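Local coordinates for aldose-aldose oxidoreductase (Caulobacter crescentus, PDB 5A04), which probably oxidises one aldose while reducing another, using a tightly held NADP(H) cofactor that sits beside the sugar in its active site, at residues F163-D167 and P168-R172; L297-L300 and S301-L305; P310-G313 and G314-L318. All blocks are in the same frame, centred on the assembly; numbering follows the deposited sequence.

How the contacts relate
Along the chain the three contacts come in series, all within the C-terminal alpha/beta domain of the oxidoreductase family. Contact 1 lies in the loop between strand 156-162 of the mixed sheet and helix 175-178, where W171 and R172 reach NADPH and F163 and R172 face glucose. Contacts 2 and 3 sit on the other side of the chain's centre, their own centres about 14 Å apart, and those of contacts 1 and 2 are about 33 Å apart. Contact 2 lies within helix 292-306; contact 3 starts the next helix, 314-333. The pair touches through H299 NE2 and I311 N, and both pack on strands of the Rossmann sheet, tying the C-terminal helices to the cofactor domain.

Contact 1 of 3, residues F163-D167 and P168-R172. With NDP (NADPH dihydro-nicotinamide-adenine-dinucleotide phosphate), chain G; BGC (beta-D-glucopyranose), chain H; SO4 (sulfate ion), chain J.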
loop_
_atom_site.group_PDB
_atom_site.type_symbol
_atom_site.label_atom_id
_atom_site.label_comp_id
_atom_site.label_asym_id
_atom_site.label_seq_id
_atom_site.Cartn_x
_atom_site.Cartn_y
_atom_site.Cartn_z
ATOM N N PHE A 163 -8.409 8.818 -8.361
ATOM C CA PHE A 163 -8.564 10.266 -8.447
ATOM C C PHE A 163 -9.937 10.628 -7.915
ATOM O O PHE A 163 -10.820 9.783 -7.814
ATOM C CB PHE A 163 -8.351 10.793 -9.875
ATOM C CG PHE A 163 -9.427 10.403 -10.861
ATOM C CD1 PHE A 163 -9.387 9.176 -11.508
ATOM C CD2 PHE A 163 -10.447 11.295 -11.178
ATOM C CE1 PHE A 163 -10.367 8.835 -12.434
ATOM C CE2 PHE A 163 -11.435 10.958 -12.100
ATOM C CZ PHE A 163 -11.388 9.729 -12.726
ATOM N N THR A 164 -10.102 11.885 -7.534
ATOM C CA THR A 164 -11.367 12.334 -6.990
ATOM C C THR A 164 -12.294 12.678 -8.131
ATOM O O THR A 164 -12.237 13.777 -8.673
ATOM C CB THR A 164 -11.166 13.553 -6.073
ATOM O OG1 THR A 164 -10.315 14.497 -6.735
ATOM C CG2 THR A 164 -10.490 13.126 -4.795
ATOM N N ILE A 165 -13.142 11.729 -8.515
ATOM C CA ILE A 165 -13.993 11.922 -9.680
ATOM C C ILE A 165 -15.084 12.959 -9.369
ATOM O O ILE A 165 -15.479 13.127 -8.217
ATOM C CB ILE A 165 -14.601 10.570 -10.140
ATOM C CG1 ILE A 165 -15.136 10.677 -11.577
ATOM C CG2 ILE A 165 -15.632 10.057 -9.138
ATOM C CD1 ILE A 165 -15.431 9.313 -12.209
ATOM N N GLY A 166 -15.543 13.675 -10.394
ATOM C CA GLY A 166 -16.439 14.802 -10.174
ATOM C C GLY A 166 -17.899 14.603 -10.548
ATOM O O GLY A 166 -18.697 14.097 -9.754
ATOM N N ASP A 167 -18.244 15.011 -11.768
ATOM C CA ASP A 167 -19.636 15.058 -12.230
ATOM C C ASP A 167 -20.339 13.701 -12.153
ATOM O O ASP A 167 -19.978 12.785 -12.879
ATOM C CB ASP A 167 -19.663 15.575 -13.676
ATOM C CG ASP A 167 -21.072 15.817 -14.205
ATOM O OD1 ASP A 167 -22.062 15.450 -13.540
ATOM O OD2 ASP A 167 -21.181 16.389 -15.308
ATOM N N PRO A 168 -21.382 13.585 -11.311
ATOM C CA PRO A 168 -22.092 12.313 -11.150
ATOM C C PRO A 168 -22.765 11.806 -12.434
ATOM O O PRO A 168 -23.076 10.620 -12.522
ATOM C CB PRO A 168 -23.151 12.631 -10.082
ATOM C CG PRO A 168 -22.650 13.839 -9.381
ATOM C CD PRO A 168 -21.918 14.632 -10.424
ATOM N N LYS A 169 -22.966 12.685 -13.414
ATOM C CA LYS A 169 -23.688 12.327 -14.637
ATOM C C LYS A 169 -22.814 11.711 -15.727
ATOM O O LYS A 169 -23.319 11.267 -16.760
ATOM C CB LYS A 169 -24.387 13.565 -15.207
ATOM C CG LYS A 169 -25.519 14.080 -14.333
ATOM C CD LYS A 169 -26.160 15.321 -14.945
ATOM C CE LYS A 169 -27.298 15.831 -14.068
ATOM N NZ LYS A 169 -27.922 17.069 -14.621
ATOM N N GLN A 170 -21.505 11.686 -15.509
ATOM C CA GLN A 170 -20.590 11.252 -16.558
ATOM C C GLN A 170 -20.632 9.735 -16.754
ATOM O O GLN A 170 -21.029 8.998 -15.850
ATOM C CB GLN A 170 -19.170 11.692 -16.230
ATOM C CG GLN A 170 -18.547 10.930 -15.073
ATOM C CD GLN A 170 -17.205 11.504 -14.691
ATOM O OE1 GLN A 170 -16.185 11.187 -15.307
ATOM N NE2 GLN A 170 -17.197 12.370 -13.676
ATOM N N TRP A 171 -20.203 9.274 -17.925
ATOM C CA TRP A 171 -20.371 7.851 -18.261
ATOM C C TRP A 171 -19.585 6.932 -17.327
ATOM O O TRP A 171 -20.005 5.803 -17.090
ATOM C CB TRP A 171 -19.996 7.564 -19.722
ATOM C CG TRP A 171 -18.549 7.702 -20.070
ATOM C CD1 TRP A 171 -17.961 8.771 -20.692
ATOM C CD2 TRP A 171 -17.507 6.740 -19.853
ATOM N NE1 TRP A 171 -16.620 8.539 -20.862
ATOM C CE2 TRP A 171 -16.307 7.311 -20.342
ATOM C CE3 TRP A 171 -17.461 5.464 -19.272
ATOM C CZ2 TRP A 171 -15.085 6.647 -20.279
ATOM C CZ3 TRP A 171 -16.245 4.807 -19.200
ATOM C CH2 TRP A 171 -15.069 5.399 -19.706
ATOM N N ARG A 172 -18.470 7.402 -16.760
ATOM C CA ARG A 172 -17.709 6.548 -15.838
ATOM C C ARG A 172 -18.509 6.114 -14.609
ATOM O O ARG A 172 -18.174 5.112 -13.978
ATOM C CB ARG A 172 -16.421 7.253 -15.386
ATOM C CG ARG A 172 -15.279 7.174 -16.400
ATOM C CD ARG A 172 -14.100 8.041 -15.952
ATOM N NE ARG A 172 -12.956 7.935 -16.863
ATOM C CZ ARG A 172 -12.831 8.614 -18.002
ATOM N NH1 ARG A 172 -13.786 9.453 -18.397
ATOM N NH2 ARG A 172 -11.738 8.461 -18.744
HETATM P PA NDP G . -14.868 11.178 -22.912
HETATM O O1A NDP G . -16.224 11.094 -22.302
HETATM O O2A NDP G . -14.040 12.410 -22.673
HETATM O O5B NDP G . -14.955 10.941 -24.537
HETATM C C5B NDP G . -15.729 9.803 -24.791
HETATM C C4B NDP G . -16.155 9.934 -26.261
HETATM O O4B NDP G . -16.692 8.701 -26.746
HETATM C C3B NDP G . -17.271 10.996 -26.388
HETATM O O3B NDP G . -16.741 12.276 -26.527
HETATM C C2B NDP G . -17.892 10.594 -27.732
HETATM O O2B NDP G . -17.191 11.008 -28.752
HETATM C C1B NDP G . -17.695 9.018 -27.691
HETATM N N9A NDP G . -18.934 8.309 -27.358
HETATM C C8A NDP G . -19.600 7.377 -28.147
HETATM N N7A NDP G . -20.732 6.918 -27.577
HETATM C C5A NDP G . -20.802 7.590 -26.354
HETATM C C6A NDP G . -21.738 7.543 -25.303
HETATM N N6A NDP G . -22.835 6.715 -25.388
HETATM N N1A NDP G . -21.591 8.309 -24.179
HETATM C C2A NDP G . -20.463 9.113 -24.167
HETATM N N3A NDP G . -19.493 9.257 -25.076
HETATM C C4A NDP G . -19.688 8.471 -26.192
HETATM O O3 NDP G . -14.142 9.846 -22.238
HETATM P PN NDP G . -12.514 9.825 -22.244
HETATM O O1N NDP G . -11.927 10.159 -23.555
HETATM O O2N NDP G . -11.916 10.224 -20.914
HETATM O O5D NDP G . -12.288 8.086 -22.115
HETATM C C5D NDP G . -12.679 7.390 -23.266
HETATM C C4D NDP G . -11.927 6.030 -23.251
HETATM O O4D NDP G . -10.495 6.297 -23.133
HETATM C C3D NDP G . -12.303 5.169 -21.987
HETATM O O3D NDP G . -12.276 3.771 -22.327
HETATM C C2D NDP G . -11.175 5.464 -21.009
HETATM O O2D NDP G . -10.902 4.366 -20.156
HETATM C C1D NDP G . -9.974 5.634 -22.005
HETATM N N1N NDP G . -8.964 6.529 -21.434
HETATM C C2N NDP G . -7.639 6.128 -21.372
HETATM C C3N NDP G . -6.706 6.985 -20.861
HETATM C C7N NDP G . -5.308 6.565 -20.789
HETATM O O7N NDP G . -4.448 7.232 -20.185
HETATM N N7N NDP G . -4.923 5.387 -21.422
HETATM C C4N NDP G . -7.056 8.345 -20.363
HETATM C C5N NDP G . -8.490 8.658 -20.435
HETATM C C6N NDP G . -9.364 7.794 -20.949
HETATM P P2B NDP G . -18.044 11.605 -30.126
HETATM O O1X NDP G . -18.973 10.443 -30.398
HETATM O O2X NDP G . -18.658 12.827 -29.517
HETATM O O3X NDP G . -16.918 11.825 -31.135
HETATM C C2 BGC H . -8.361 7.045 -16.848
HETATM C C3 BGC H . -8.607 8.517 -16.490
HETATM C C4 BGC H . -7.515 9.020 -15.592
HETATM C C5 BGC H . -6.142 8.733 -16.178
HETATM C C6 BGC H . -5.057 9.061 -15.119
HETATM C C1 BGC H . -7.028 6.989 -17.448
HETATM O O1 BGC H . -6.774 5.673 -17.940
HETATM O O2 BGC H . -9.369 6.618 -17.756
HETATM O O3 BGC H . -9.868 8.584 -15.842
HETATM O O4 BGC H . -7.672 10.417 -15.393
HETATM O O5 BGC H . -6.016 7.369 -16.510
HETATM O O6 BGC H . -3.749 8.987 -15.701
HETATM S S SO4 J . -14.493 15.312 -13.479
HETATM O O1 SO4 J . -14.562 13.894 -13.118
HETATM O O2 SO4 J . -13.762 16.030 -12.430
HETATM O O3 SO4 J . -13.785 15.446 -14.750
HETATM O O4 SO4 J . -15.843 15.877 -13.603
#
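D167 O is gripped twice by Q170, which closes the type I beta turn running from D167 to Q170. The backbone N of Q170 approaches this oxygen at 3.2 Å, well out of the carbonyl plane, while Q170 NE2 comes from the opposite face of that plane, at 2.9 Å from D167 O and with an N-H...O angle of 159°. What lets the side chain fold back is its first torsion: CG sits between the backbone N and the carbonyl carbon (chi1 71°), and the amide then lies almost edge-on to the oxygen, which is 4° out of its plane. The carboxylate of D167 stitches the same turn, K169 N donating to D167 OD1 at 2.9 Å from above the carboxylate plane.

I165 lies across the Q170 amide, with I165 CG1 3.4 Å from Q170 NE2, and its CD1 also reaches R172 CB. A sulfate, probably from the crystallisation liquor, takes bonds from G166 N, D167 N and the second N-H of Q170 NE2, so both hydrogens of that amide nitrogen are used.

Beyond the turn, R172 NH2 reaches NDP O2N at 2.8 Å and BGC O2 at 3.2 Å, both at the guanidinium edge, and W171 NE1 donates to the cofactor diphosphate. D185 pairs with R172 NE. One arginine therefore touches phosphate and sugar together, consistent with a loop that fixes substrate next to cofactor, its positive charge probably offsetting the negative charge of the diphosphate.

Contact 2 of 3, residues L297-L300 and S301-L305; sequences LDHL and SECIL
C303 SG rests over one face of the H299 ring, 3.9 Å from its centroid and 21° off the normal, a sulfur-aromatic contact across one helical turn. H299 has CG anti to its own N (chi1 -176°), which carries the imidazole along the helix surface to the thiol. On the flank, L300 CG meets I304 CD1 at 4.0 Å. E302 runs extended beside the preceding turn, with E302 CG 3.1 Å from D298 O, and its OE1 takes a proton from a water that lies in the H299 ring plane and also contacts ND1 at 2.9 Å. A leucine in place of E302 would probably leave this water without its carboxylate acceptor and so free to shift, loosening its hold on H299 ND1.

Beneath these side chains run the i to i+4 bonds: E302 N to D298 O at 2.8 Å, then C303 N to H299 O and I304 N to L300 O; the first of the series, S301 N to L297 O, is weak at 3.4 Å.

The next shell sets the polar ends. H299 NE2 bonds to I311 N, and F135 meets the same ring. D298 is held by K290 and by the backbone of E30 and H31, which probably eases the repulsion between D298 OD2 and E302 OE2, 4.5 Å apart. S301 OG pairs with S32, while L300 and I304 lie on I76. This is an amphipathic alpha helix laid by its apolar side on the parallel strands of a Rossmann fold.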
loop_
_atom_site.group_PDB
_atom_site.type_symbol
_atom_site.label_atom_id
_atom_site.label_comp_id
_atom_site.label_asym_id
_atom_site.label_seq_id
_atom_site.Cartn_x
_atom_site.Cartn_y
_atom_site.Cartn_z
ATOM N N LEU A 297 1.563 4.513 -30.157
ATOM C CA LEU A 297 1.015 4.544 -31.514
ATOM C C LEU A 297 1.963 3.857 -32.489
ATOM O O LEU A 297 1.539 3.023 -33.299
ATOM C CB LEU A 297 0.741 5.992 -31.957
ATOM C CG LEU A 297 -0.348 6.752 -31.190
ATOM C CD1 LEU A 297 -0.285 8.251 -31.449
ATOM C CD2 LEU A 297 -1.725 6.219 -31.557
ATOM N N ASP A 298 3.248 4.196 -32.408
ATOM C CA ASP A 298 4.223 3.616 -33.319
ATOM C C ASP A 298 4.432 2.126 -33.077
ATOM O O ASP A 298 4.761 1.400 -34.009
ATOM C CB ASP A 298 5.567 4.341 -33.218
ATOM C CG ASP A 298 5.653 5.565 -34.133
ATOM O OD1 ASP A 298 4.787 5.759 -35.021
ATOM O OD2 ASP A 298 6.613 6.343 -33.961
ATOM N N HIS A 299 4.232 1.662 -31.845
ATOM C CA HIS A 299 4.435 0.241 -31.573
ATOM C C HIS A 299 3.505 -0.618 -32.425
ATOM O O HIS A 299 3.943 -1.595 -33.023
ATOM C CB HIS A 299 4.218 -0.090 -30.090
ATOM C CG HIS A 299 4.509 -1.520 -29.748
ATOM N ND1 HIS A 299 5.778 -2.055 -29.807
ATOM C CD2 HIS A 299 3.694 -2.525 -29.341
ATOM C CE1 HIS A 299 5.735 -3.327 -29.444
ATOM N NE2 HIS A 299 4.482 -3.638 -29.163
ATOM N N LEU A 300 2.225 -0.257 -32.478
ATOM C CA LEU A 300 1.276 -1.058 -33.246
ATOM C C LEU A 300 1.651 -1.015 -34.722
ATOM O O LEU A 300 1.700 -2.045 -35.391
ATOM C CB LEU A 300 -0.162 -0.572 -33.038
ATOM C CG LEU A 300 -1.229 -1.339 -33.832
ATOM C CD1 LEU A 300 -1.091 -2.843 -33.616
ATOM C CD2 LEU A 300 -2.619 -0.854 -33.429
ATOM N N SER A 301 1.945 0.183 -35.213
ATOM C CA SER A 301 2.353 0.356 -36.607
ATOM C C SER A 301 3.574 -0.495 -36.952
ATOM O O SER A 301 3.604 -1.179 -37.987
ATOM C CB SER A 301 2.651 1.830 -36.890
ATOM O OG SER A 301 1.479 2.604 -36.731
ATOM N N GLU A 302 4.576 -0.461 -36.083
ATOM C CA GLU A 302 5.793 -1.239 -36.316
ATOM C C GLU A 302 5.504 -2.739 -36.269
ATOM O O GLU A 302 6.071 -3.496 -37.055
ATOM C CB GLU A 302 6.877 -0.870 -35.301
ATOM C CG GLU A 302 7.368 0.572 -35.442
ATOM C CD GLU A 302 8.177 1.048 -34.234
ATOM O OE1 GLU A 302 8.581 0.210 -33.397
ATOM O OE2 GLU A 302 8.402 2.270 -34.122
ATOM N N CYS A 303 4.619 -3.170 -35.368
ATOM C CA CYS A 303 4.224 -4.580 -35.335
ATOM C C CYS A 303 3.598 -5.008 -36.660
ATOM O O CYS A 303 3.898 -6.092 -37.177
ATOM C CB CYS A 303 3.247 -4.863 -34.191
ATOM S SG CYS A 303 4.045 -4.911 -32.575
ATOM N N ILE A 304 2.726 -4.165 -37.202
ATOM C CA ILE A 304 2.093 -4.456 -38.488
ATOM C C ILE A 304 3.139 -4.495 -39.608
ATOM O O ILE A 304 3.146 -5.421 -40.422
ATOM C CB ILE A 304 0.990 -3.425 -38.812
ATOM C CG1 ILE A 304 -0.129 -3.522 -37.768
ATOM C CG2 ILE A 304 0.439 -3.651 -40.219
ATOM C CD1 ILE A 304 -1.057 -2.308 -37.739
ATOM N N LEU A 305 4.034 -3.512 -39.631
ATOM C CA LEU A 305 5.053 -3.432 -40.674
ATOM C C LEU A 305 6.026 -4.609 -40.643
ATOM O O LEU A 305 6.580 -4.973 -41.678
ATOM C CB LEU A 305 5.835 -2.118 -40.563
ATOM C CG LEU A 305 5.071 -0.836 -40.913
ATOM C CD1 LEU A 305 5.875 0.400 -40.521
ATOM C CD2 LEU A 305 4.722 -0.809 -42.397
HETATM O O HOH W 1 7.885 -0.144 -30.564
#

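Contact 3 of 3, residues P310-G313 and G314-L318; sequences PIVG and GDDGL
G313 O turns into the first turn of helix 314-333, accepting D316 N at 2.9 Å and, weakly, G317 N, with G313 itself at the N-cap position. As the capping residue is a glycine, no side chain of its own can close the helix end. A water bridges the junction: it accepts from G313 N at 2.9 Å, and its bond to D315 OD1 is weak. The carboxylate of D315 is swung back over the start of the helix because CG lies between the backbone N and the carbonyl carbon (chi1 60°), and this puts D315 OD1 3.6 Å from G313 CA. A CB on G313 would probably run into that oxygen as D315 is placed here.

D316 turns toward V312. Its main partner is R195, which forms a salt bridge with OD1, leaving the second oxygen to lie against the valine. V312 in turn packs on M128 of strand 127-129, and its backbone bonds to I129, so the lead-in to the helix runs along an edge strand of the Rossmann sheet within this chain. Where the two side chains cross, D316 OD2 stands 3.5 Å from V312 CG1.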
loop_
_atom_site.group_PDB
_atom_site.type_symbol
_atom_site.label_atom_id
_atom_site.label_comp_id
_atom_site.label_asym_id
_atom_site.label_seq_id
_atom_site.Cartn_x
_atom_site.Cartn_y
_atom_site.Cartn_z
ATOM N N PRO A 310 2.026 -7.338 -30.769
ATOM C CA PRO A 310 2.186 -6.249 -29.796
ATOM C C PRO A 310 2.552 -6.768 -28.412
ATOM O O PRO A 310 2.093 -7.842 -28.019
ATOM C CB PRO A 310 0.807 -5.582 -29.774
ATOM C CG PRO A 310 0.189 -5.926 -31.094
ATOM C CD PRO A 310 0.714 -7.308 -31.436
ATOM N N ILE A 311 3.351 -6.013 -27.668
ATOM C CA ILE A 311 3.727 -6.456 -26.342
ATOM C C ILE A 311 2.548 -6.357 -25.374
ATOM O O ILE A 311 2.549 -7.006 -24.338
ATOM C CB ILE A 311 4.908 -5.660 -25.783
ATOM C CG1 ILE A 311 4.537 -4.187 -25.614
ATOM C CG2 ILE A 311 6.131 -5.824 -26.684
ATOM C CD1 ILE A 311 5.579 -3.401 -24.835
ATOM N N VAL A 312 1.551 -5.544 -25.717
ATOM C CA VAL A 312 0.317 -5.484 -24.943
ATOM C C VAL A 312 -0.864 -5.776 -25.875
ATOM O O VAL A 312 -1.616 -4.884 -26.279
ATOM C CB VAL A 312 0.140 -4.121 -24.219
ATOM C CG1 VAL A 312 1.091 -4.036 -23.019
ATOM C CG2 VAL A 312 0.374 -2.941 -25.161
ATOM N N GLY A 313 -1.011 -7.048 -26.223
ATOM C CA GLY A 313 -2.057 -7.461 -27.144
ATOM C C GLY A 313 -3.385 -7.684 -26.446
ATOM O O GLY A 313 -3.513 -7.459 -25.242
ATOM N N GLY A 314 -4.389 -8.120 -27.200
ATOM C CA GLY A 314 -5.684 -8.425 -26.605
ATOM C C GLY A 314 -5.578 -9.385 -25.430
ATOM O O GLY A 314 -6.366 -9.310 -24.483
ATOM N N ASP A 315 -4.606 -10.289 -25.472
ATOM C CA ASP A 315 -4.428 -11.238 -24.369
ATOM C C ASP A 315 -4.051 -10.545 -23.054
ATOM O O ASP A 315 -4.453 -10.997 -21.979
ATOM C CB ASP A 315 -3.371 -12.277 -24.731
ATOM C CG ASP A 315 -2.024 -11.652 -25.014
ATOM O OD1 ASP A 315 -1.906 -10.910 -26.021
ATOM O OD2 ASP A 315 -1.085 -11.894 -24.222
ATOM N N ASP A 316 -3.289 -9.453 -23.127
ATOM C CA ASP A 316 -2.947 -8.700 -21.914
ATOM C C ASP A 316 -4.211 -8.077 -21.322
ATOM O O ASP A 316 -4.420 -8.097 -20.101
ATOM C CB ASP A 316 -1.899 -7.616 -22.224
ATOM C CG ASP A 316 -1.175 -7.110 -20.974
ATOM O OD1 ASP A 316 -0.781 -7.937 -20.120
ATOM O OD2 ASP A 316 -0.967 -5.884 -20.865
ATOM N N GLY A 317 -5.061 -7.526 -22.189
ATOM C CA GLY A 317 -6.298 -6.909 -21.745
ATOM C C GLY A 317 -7.205 -7.955 -21.122
ATOM O O GLY A 317 -7.864 -7.710 -20.105
ATOM N N LEU A 318 -7.226 -9.134 -21.739
ATOM C CA LEU A 318 -8.044 -10.244 -21.248
ATOM C C LEU A 318 -7.564 -10.717 -19.877
ATOM O O LEU A 318 -8.367 -10.998 -18.985
ATOM C CB LEU A 318 -8.008 -11.402 -22.247
ATOM C CG LEU A 318 -8.579 -12.753 -21.809
ATOM C CD1 LEU A 318 -10.066 -12.672 -21.454
ATOM C CD2 LEU A 318 -8.340 -13.785 -22.915
HETATM O O HOH W 2 0.128 -9.403 -24.930
#